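Local coordinates for protein positive phenol-degradative gene regulator (Ralstonia sp. E2, PDB 5FRY) that senses phenols through its N-terminal domain, the part present here, and as a transcription activator switches on phenol-degradation genes, probably with the aid of ATP, at residues L23-A26 with S31-L34. Sequence-based numbering, arbitrary orientation.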
loop_
_atom_site.group_PDB
_atom_site.type_symbol
_atom_site.label_atom_id
_atom_site.label_comp_id
_atom_site.label_asym_id
_atom_site.label_seq_id
_atom_site.Cartn_x
_atom_site.Cartn_y
_atom_site.Cartn_z
ATOM N N LEU A 23 9.242 -14.444 -0.879
ATOM C CA LEU A 23 9.215 -13.058 -1.325
ATOM C C LEU A 23 10.154 -12.923 -2.511
ATOM O O LEU A 23 11.361 -13.122 -2.387
ATOM C CB LEU A 23 9.607 -12.106 -0.200
ATOM C CG LEU A 23 9.470 -10.603 -0.423
ATOM C CD1 LEU A 23 8.168 -10.287 -1.121
ATOM C CD2 LEU A 23 9.530 -9.907 0.923
ATOM N N ARG A 24 9.578 -12.622 -3.668
ATOM C CA ARG A 24 10.328 -12.571 -4.908
ATOM C C ARG A 24 10.281 -11.184 -5.506
ATOM O O ARG A 24 9.227 -10.716 -5.936
ATOM C CB ARG A 24 9.785 -13.582 -5.922
ATOM C CG ARG A 24 10.611 -13.619 -7.223
ATOM C CD ARG A 24 9.956 -14.463 -8.307
ATOM N NE ARG A 24 9.313 -13.639 -9.329
ATOM C CZ ARG A 24 7.998 -13.531 -9.490
ATOM N NH1 ARG A 24 7.161 -14.208 -8.705
ATOM N NH2 ARG A 24 7.514 -12.748 -10.447
ATOM N N PHE A 25 11.436 -10.529 -5.526
ATOM C CA PHE A 25 11.576 -9.224 -6.146
ATOM C C PHE A 25 12.040 -9.358 -7.579
ATOM O O PHE A 25 13.168 -9.760 -7.838
ATOM C CB PHE A 25 12.566 -8.373 -5.377
ATOM C CG PHE A 25 12.024 -7.802 -4.108
ATOM C CD1 PHE A 25 12.006 -8.554 -2.945
ATOM C CD2 PHE A 25 11.563 -6.496 -4.066
ATOM C CE1 PHE A 25 11.514 -8.021 -1.767
ATOM C CE2 PHE A 25 11.073 -5.957 -2.883
ATOM C CZ PHE A 25 11.049 -6.716 -1.739
ATOM N N ALA A 26 11.176 -9.016 -8.516
ATOM C CA ALA A 26 11.570 -9.052 -9.912
ATOM C C ALA A 26 11.654 -7.630 -10.427
ATOM O O ALA A 26 10.829 -7.202 -11.233
ATOM C CB ALA A 26 10.594 -9.873 -10.732
ATOM N N SER A 31 7.654 -6.004 -10.720
ATOM C CA SER A 31 6.687 -6.743 -9.928
ATOM C C SER A 31 7.313 -7.209 -8.621
ATOM O O SER A 31 8.535 -7.202 -8.473
ATOM C CB SER A 31 6.136 -7.938 -10.720
ATOM O OG SER A 31 7.050 -9.015 -10.707
ATOM N N ILE A 32 6.444 -7.553 -7.666
ATOM C CA ILE A 32 6.829 -8.138 -6.396
ATOM C C ILE A 32 5.758 -9.151 -6.008
ATOM O O ILE A 32 4.570 -8.848 -6.105
ATOM C CB ILE A 32 6.948 -7.097 -5.269
ATOM C CG1 ILE A 32 7.914 -5.964 -5.649
ATOM C CG2 ILE A 32 7.380 -7.762 -3.972
ATOM C CD1 ILE A 32 8.001 -4.919 -4.594
ATOM N N TRP A 33 6.165 -10.338 -5.577
ATOM C CA TRP A 33 5.206 -11.387 -5.241
ATOM C C TRP A 33 5.522 -11.960 -3.882
ATOM O O TRP A 33 6.683 -12.142 -3.531
ATOM C CB TRP A 33 5.205 -12.499 -6.299
ATOM C CG TRP A 33 4.563 -12.080 -7.576
ATOM C CD1 TRP A 33 5.103 -11.284 -8.542
ATOM C CD2 TRP A 33 3.248 -12.414 -8.019
ATOM N NE1 TRP A 33 4.205 -11.115 -9.571
ATOM C CE2 TRP A 33 3.058 -11.804 -9.272
ATOM C CE3 TRP A 33 2.213 -13.185 -7.482
ATOM C CZ2 TRP A 33 1.870 -11.923 -9.991
ATOM C CZ3 TRP A 33 1.036 -13.307 -8.194
ATOM C CH2 TRP A 33 0.874 -12.684 -9.445
ATOM N N LEU A 34 4.478 -12.213 -3.107
ATOM C CA LEU A 34 4.617 -12.848 -1.803
ATOM C C LEU A 34 3.778 -14.099 -1.855
ATOM O O LEU A 34 2.559 -14.018 -1.889
ATOM C CB LEU A 34 4.163 -11.920 -0.681
ATOM C CG LEU A 34 4.106 -12.487 0.740
ATOM C CD1 LEU A 34 5.463 -12.983 1.177
ATOM C CD2 LEU A 34 3.612 -11.421 1.697
#
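R24 and W33 face each other as a hydrogen-bonded pair in an antiparallel beta hairpin, whose strands 23-26 and 31-34 run at 172° to one another. The R24 N to W33 O bond is nearly straight, at 2.9 Å, and W33 N returns the link to R24 O at 3.1 Å. Nearer the turn, A26 N binds S31 O at 3.2 Å, while the reciprocal S31 N to A26 O bond is weak. The non-hydrogen-bonded pair F25-I32 lies between these rungs, and L23-L34 follows beyond R24-W33, away from the turn.

The two faces of this hairpin differ. On one, the R24 chain leaves with CG anti to the backbone N (chi1 -176°) and bends at chi3, bringing its guanidinium alongside the W33 indole, the two planes 23° apart. R24 NH2 comes to 3.4 Å from W33 CD1. On the other, I32 reaches F25 by two branches: CD1 lies 3.7 Å from F25 CE2, while CG2 sits over one ring face toward its rim. CG2 also meets L23 CD1 at 3.9 Å.

The hairpin belongs to the activator of aromatic catabolism region of the sensory domain but lies outside the phenol pocket, the L34 side chain being about 12 Å from the bound dimethylphenol. Strand 37-43 continues the sheet beyond 31-34, and L34 packs on helices 60-84 and 97-104. The apolar face also enters the dimer interface, where F25 touches L23 of the second subunit and I32 touches I104 of that subunit.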